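Local coordinates for putative metalloprotease II (Bacteroides fragilis, PDB 4ON1), which probably acts as a secreted zinc-dependent metalloendopeptidase of the fragilysin type, encoded by a bacterial pathogenicity island, at residues D82-T94 / L97-D111. Numbering follows the deposited sequence.
Sequences DSINAILSQSYAT and LQRGGDLIDYIVYKD
Tyr92 CB sits squarely over one face of the Tyr109 ring, a CH-pi contact 3.7 Å from the ring centroid and 5° off its normal. The two rings themselves meet obliquely, with planes at 33°. Tyr92 CG lies between its backbone N and carbonyl carbon (chi1 63°), which turns its ring away from strand 102-109 and over Ser89, whose CB lies against one face toward the rim. The tyrosine hydroxyls reach other parts of the chain: Tyr92 OH bonds Glu68 of strand 52-68 and Thr221 of helix 217-230; Tyr109 OH bonds His218 of the same helix.

Strands 92-99 and 102-109 form an antiparallel hairpin, closed by a type I' turn from Arg99 to Asp102. Ala93 and Val108 make the hydrogen-bonded pair, Ala93 N to Val108 O at 2.7 Å and Val108 N to Ala93 O at 3.0 Å. On the sheet face away from the tyrosines, Ala93 CB touches Val108 CG2. At the open end of the hairpin, Lys110 N gives a nearly straight bond to Ser91 O (2.9 Å), coming from above the carbonyl plane. The Lys110 chain bends at chi3. In the preceding hairpin, strands 84-88 and 92-99, Ile84 CD1 packs beside Leu97 CD2 at 3.7 Å.

Both hairpins lie in the region matching the N-terminal domain of fragilysin, away from the zinc site. Their chemistry is divided: buried backbone bonds and apolar contacts join the strands, whereas Ser91 O takes the backbone N-H of Lys110 and a water that also meets Asp111 N, while Gln90 O takes a second water, shared with Lys110 NZ, and a weak bond from that NZ.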
loop_
_atom_site.group_PDB
_atom_site.type_symbol
_atom_site.label_atom_id
_atom_site.label_comp_id
_atom_site.label_asym_id
_atom_site.label_seq_id
_atom_site.Cartn_x
_atom_site.Cartn_y
_atom_site.Cartn_z
ATOM N N ASP A 82 2.854 5.025 18.899
ATOM C CA ASP A 82 1.443 4.759 18.702
ATOM C C ASP A 82 1.342 3.592 17.729
ATOM O O ASP A 82 0.580 2.647 17.943
ATOM C CB ASP A 82 0.738 5.997 18.142
ATOM C CG ASP A 82 0.423 7.027 19.211
ATOM O OD1 ASP A 82 0.634 6.734 20.407
ATOM O OD2 ASP A 82 -0.020 8.139 18.848
ATOM N N SER A 83 2.137 3.683 16.663
ATOM C CA SER A 83 2.182 2.678 15.605
ATOM C C SER A 83 0.785 2.339 15.091
ATOM O O SER A 83 0.375 1.175 15.087
ATOM C CB SER A 83 2.889 1.415 16.102
ATOM O OG SER A 83 3.245 0.569 15.021
ATOM N N ILE A 84 0.058 3.368 14.671
ATOM C CA ILE A 84 -1.256 3.191 14.064
ATOM C C ILE A 84 -1.345 3.956 12.737
ATOM O O ILE A 84 -0.753 5.023 12.592
ATOM C CB ILE A 84 -2.372 3.646 15.045
ATOM C CG1 ILE A 84 -3.752 3.633 14.382
ATOM C CG2 ILE A 84 -2.074 5.022 15.597
ATOM C CD1 ILE A 84 -4.887 3.892 15.352
ATOM N N ASN A 85 -2.069 3.394 11.772
ATOM C CA ASN A 85 -2.366 4.067 10.514
ATOM C C ASN A 85 -3.851 3.977 10.238
ATOM O O ASN A 85 -4.512 3.051 10.708
ATOM C CB ASN A 85 -1.597 3.447 9.338
ATOM C CG ASN A 85 -0.110 3.757 9.376
ATOM O OD1 ASN A 85 0.718 2.867 9.582
ATOM N ND2 ASN A 85 0.233 5.026 9.185
ATOM N N ALA A 86 -4.370 4.926 9.462
ATOM C CA ALA A 86 -5.762 4.882 9.037
ATOM C C ALA A 86 -5.891 5.458 7.648
ATOM O O ALA A 86 -5.026 6.208 7.189
ATOM C CB ALA A 86 -6.666 5.642 10.018
ATOM N N ILE A 87 -6.971 5.076 6.977
ATOM C CA ILE A 87 -7.275 5.544 5.633
ATOM C C ILE A 87 -8.722 5.998 5.566
ATOM O O ILE A 87 -9.600 5.289 6.044
ATOM C CB ILE A 87 -7.029 4.427 4.601
ATOM C CG1 ILE A 87 -5.577 3.935 4.703
ATOM C CG2 ILE A 87 -7.329 4.913 3.196
ATOM C CD1 ILE A 87 -5.282 2.715 3.863
ATOM N N LEU A 88 -8.976 7.174 4.989
ATOM C CA LEU A 88 -10.349 7.614 4.769
ATOM C C LEU A 88 -10.626 7.819 3.296
ATOM O O LEU A 88 -10.059 8.708 2.665
ATOM C CB LEU A 88 -10.662 8.912 5.522
ATOM C CG LEU A 88 -12.060 9.463 5.188
ATOM C CD1 LEU A 88 -13.167 8.462 5.528
ATOM C CD2 LEU A 88 -12.311 10.781 5.896
ATOM N N SER A 89 -11.499 6.977 2.757
ATOM C CA SER A 89 -12.008 7.153 1.406
ATOM C C SER A 89 -13.488 7.456 1.495
ATOM O O SER A 89 -14.104 7.221 2.531
ATOM C CB SER A 89 -11.768 5.895 0.571
ATOM O OG SER A 89 -12.610 5.859 -0.568
ATOM N N GLN A 90 -14.070 7.960 0.417
ATOM C CA GLN A 90 -15.504 8.199 0.415
ATOM C C GLN A 90 -16.292 6.885 0.381
ATOM O O GLN A 90 -17.477 6.868 0.703
ATOM C CB GLN A 90 -15.896 9.096 -0.765
ATOM C CG GLN A 90 -15.400 10.527 -0.592
ATOM C CD GLN A 90 -15.765 11.429 -1.748
ATOM O OE1 GLN A 90 -16.604 11.086 -2.583
ATOM N NE2 GLN A 90 -15.147 12.604 -1.792
ATOM N N SER A 91 -15.622 5.790 0.024
ATOM C CA SER A 91 -16.271 4.481 -0.125
ATOM C C SER A 91 -15.925 3.481 0.979
ATOM O O SER A 91 -16.585 2.449 1.131
ATOM C CB SER A 91 -15.894 3.866 -1.471
ATOM O OG SER A 91 -16.226 4.740 -2.528
ATOM N N TYR A 92 -14.858 3.756 1.717
ATOM C CA TYR A 92 -14.413 2.831 2.744
ATOM C C TYR A 92 -13.468 3.553 3.695
ATOM O O TYR A 92 -12.992 4.646 3.396
ATOM C CB TYR A 92 -13.714 1.617 2.112
ATOM C CG TYR A 92 -12.471 2.023 1.361
ATOM C CD1 TYR A 92 -11.250 2.151 2.020
ATOM C CD2 TYR A 92 -12.525 2.323 0.007
ATOM C CE1 TYR A 92 -10.121 2.543 1.350
ATOM C CE2 TYR A 92 -11.396 2.717 -0.678
ATOM C CZ TYR A 92 -10.198 2.827 0.006
ATOM O OH TYR A 92 -9.065 3.226 -0.647
ATOM N N ALA A 93 -13.171 2.923 4.821
ATOM C CA ALA A 93 -12.162 3.447 5.729
ATOM C C ALA A 93 -11.490 2.280 6.409
ATOM O O ALA A 93 -12.068 1.191 6.501
ATOM C CB ALA A 93 -12.776 4.397 6.762
ATOM N N THR A 94 -10.255 2.486 6.853
ATOM C CA THR A 94 -9.513 1.422 7.517
ATOM C C THR A 94 -8.716 1.977 8.675
ATOM O O THR A 94 -8.381 3.156 8.698
ATOM C CB THR A 94 -8.511 0.705 6.569
ATOM O OG1 THR A 94 -7.438 1.597 6.251
ATOM C CG2 THR A 94 -9.194 0.233 5.291
ATOM N N LEU A 97 -3.434 -1.300 13.192
ATOM C CA LEU A 97 -2.661 -1.121 14.409
ATOM C C LEU A 97 -2.202 -2.443 15.011
ATOM O O LEU A 97 -2.559 -3.520 14.530
ATOM C CB LEU A 97 -3.471 -0.318 15.430
ATOM C CG LEU A 97 -4.952 -0.647 15.613
ATOM C CD1 LEU A 97 -5.140 -1.973 16.309
ATOM C CD2 LEU A 97 -5.644 0.456 16.393
ATOM N N GLN A 98 -1.400 -2.347 16.065
ATOM C CA GLN A 98 -0.877 -3.530 16.727
ATOM C C GLN A 98 -1.770 -3.973 17.878
ATOM O O GLN A 98 -2.106 -3.179 18.757
ATOM C CB GLN A 98 0.542 -3.269 17.231
ATOM C CG GLN A 98 1.504 -2.834 16.136
ATOM C CD GLN A 98 2.365 -3.979 15.638
ATOM O OE1 GLN A 98 2.027 -5.151 15.818
ATOM N NE2 GLN A 98 3.485 -3.645 15.006
ATOM N N ARG A 99 -2.140 -5.251 17.864
ATOM C CA ARG A 99 -2.865 -5.865 18.968
ATOM C C ARG A 99 -2.167 -7.157 19.359
ATOM O O ARG A 99 -2.079 -8.081 18.550
ATOM C CB ARG A 99 -4.316 -6.168 18.591
ATOM C CG ARG A 99 -5.132 -4.980 18.115
ATOM C CD ARG A 99 -5.615 -4.131 19.271
ATOM N NE ARG A 99 -6.563 -4.857 20.114
ATOM C CZ ARG A 99 -6.454 -4.958 21.433
ATOM N NH1 ARG A 99 -5.445 -4.366 22.053
ATOM N NH2 ARG A 99 -7.354 -5.641 22.127
ATOM N N GLY A 100 -1.670 -7.214 20.590
ATOM C CA GLY A 100 -1.021 -8.411 21.093
ATOM C C GLY A 100 0.165 -8.849 20.252
ATOM O O GLY A 100 0.415 -10.044 20.095
ATOM N N GLY A 101 0.893 -7.880 19.705
ATOM C CA GLY A 101 2.035 -8.172 18.860
ATOM C C GLY A 101 1.701 -8.402 17.397
ATOM O O GLY A 101 2.598 -8.449 16.554
ATOM N N ASP A 102 0.417 -8.556 17.087
ATOM C CA ASP A 102 -0.004 -8.769 15.706
ATOM C C ASP A 102 -0.442 -7.474 15.036
ATOM O O ASP A 102 -1.017 -6.589 15.676
ATOM C CB ASP A 102 -1.142 -9.794 15.627
ATOM C CG ASP A 102 -0.661 -11.216 15.850
ATOM O OD1 ASP A 102 0.565 -11.417 15.991
ATOM O OD2 ASP A 102 -1.508 -12.133 15.874
ATOM N N LEU A 103 -0.145 -7.362 13.745
ATOM C CA LEU A 103 -0.650 -6.256 12.947
ATOM C C LEU A 103 -2.091 -6.547 12.503
ATOM O O LEU A 103 -2.357 -7.551 11.833
ATOM C CB LEU A 103 0.254 -6.012 11.742
ATOM C CG LEU A 103 -0.081 -4.786 10.902
ATOM C CD1 LEU A 103 0.234 -3.544 11.710
ATOM C CD2 LEU A 103 0.714 -4.794 9.604
ATOM N N ILE A 104 -3.017 -5.679 12.895
ATOM C CA ILE A 104 -4.446 -5.905 12.653
ATOM C C ILE A 104 -5.051 -4.844 11.736
ATOM O O ILE A 104 -4.830 -3.652 11.935
ATOM C CB ILE A 104 -5.232 -5.910 13.974
ATOM C CG1 ILE A 104 -4.599 -6.897 14.963
ATOM C CG2 ILE A 104 -6.697 -6.245 13.728
ATOM C CD1 ILE A 104 -4.628 -8.343 14.495
ATOM N N ASP A 105 -5.789 -5.287 10.719
ATOM C CA ASP A 105 -6.531 -4.384 9.828
ATOM C C ASP A 105 -8.021 -4.380 10.173
ATOM O O ASP A 105 -8.647 -5.442 10.230
ATOM C CB ASP A 105 -6.356 -4.799 8.361
ATOM C CG ASP A 105 -5.560 -3.789 7.546
ATOM O OD1 ASP A 105 -5.411 -2.630 7.988
ATOM O OD2 ASP A 105 -5.092 -4.158 6.448
ATOM N N TYR A 106 -8.585 -3.199 10.412
ATOM C CA TYR A 106 -10.038 -3.066 10.554
ATOM C C TYR A 106 -10.571 -2.379 9.309
ATOM O O TYR A 106 -10.119 -1.289 8.969
ATOM C CB TYR A 106 -10.422 -2.271 11.808
ATOM C CG TYR A 106 -9.913 -2.849 13.106
ATOM C CD1 TYR A 106 -10.726 -3.644 13.898
ATOM C CD2 TYR A 106 -8.621 -2.594 13.543
ATOM C CE1 TYR A 106 -10.266 -4.173 15.087
ATOM C CE2 TYR A 106 -8.148 -3.120 14.730
ATOM C CZ TYR A 106 -8.975 -3.910 15.498
ATOM O OH TYR A 106 -8.508 -4.437 16.683
ATOM N N ILE A 107 -11.524 -3.017 8.630
ATOM C CA ILE A 107 -11.975 -2.553 7.323
ATOM C C ILE A 107 -13.486 -2.305 7.332
ATOM O O ILE A 107 -14.265 -3.181 7.720
ATOM C CB ILE A 107 -11.607 -3.589 6.226
ATOM C CG1 ILE A 107 -10.090 -3.834 6.214
ATOM C CG2 ILE A 107 -12.128 -3.162 4.856
ATOM C CD1 ILE A 107 -9.694 -5.218 5.697
ATOM N N VAL A 108 -13.889 -1.102 6.933
ATOM C CA VAL A 108 -15.300 -0.746 6.828
ATOM C C VAL A 108 -15.602 -0.112 5.474
ATOM O O VAL A 108 -14.958 0.851 5.078
ATOM C CB VAL A 108 -15.734 0.231 7.963
ATOM C CG1 VAL A 108 -15.793 -0.483 9.284
ATOM C CG2 VAL A 108 -14.776 1.418 8.075
ATOM N N TYR A 109 -16.596 -0.656 4.776
ATOM C CA TYR A 109 -17.069 -0.093 3.513
ATOM C C TYR A 109 -18.409 0.602 3.697
ATOM O O TYR A 109 -19.246 0.138 4.462
ATOM C CB TYR A 109 -17.196 -1.185 2.451
ATOM C CG TYR A 109 -15.904 -1.470 1.721
ATOM C CD1 TYR A 109 -14.844 -2.102 2.360
ATOM C CD2 TYR A 109 -15.752 -1.112 0.389
ATOM C CE1 TYR A 109 -13.661 -2.359 1.688
ATOM C CE2 TYR A 109 -14.586 -1.374 -0.289
ATOM C CZ TYR A 109 -13.542 -1.994 0.365
ATOM O OH TYR A 109 -12.382 -2.249 -0.315
ATOM N N LYS A 110 -18.612 1.719 3.006
ATOM C CA LYS A 110 -19.857 2.461 3.168
ATOM C C LYS A 110 -21.046 1.682 2.622
ATOM O O LYS A 110 -22.107 1.614 3.252
ATOM C CB LYS A 110 -19.778 3.828 2.495
ATOM C CG LYS A 110 -21.066 4.623 2.656
ATOM C CD LYS A 110 -20.947 6.044 2.130
ATOM C CE LYS A 110 -20.528 6.060 0.677
ATOM N NZ LYS A 110 -20.478 7.450 0.134
ATOM N N ASP A 111 -20.861 1.088 1.453
ATOM C CA ASP A 111 -21.934 0.351 0.796
ATOM C C ASP A 111 -22.040 -1.063 1.366
ATOM O O ASP A 111 -21.068 -1.820 1.343
ATOM C CB ASP A 111 -21.694 0.309 -0.714
ATOM C CG ASP A 111 -22.769 -0.464 -1.452
ATOM O OD1 ASP A 111 -23.770 0.159 -1.868
ATOM O OD2 ASP A 111 -22.617 -1.695 -1.605
HETATM O O HOH W 1 -18.892 8.916 1.560
HETATM O O HOH W 2 -18.542 1.356 -0.319
#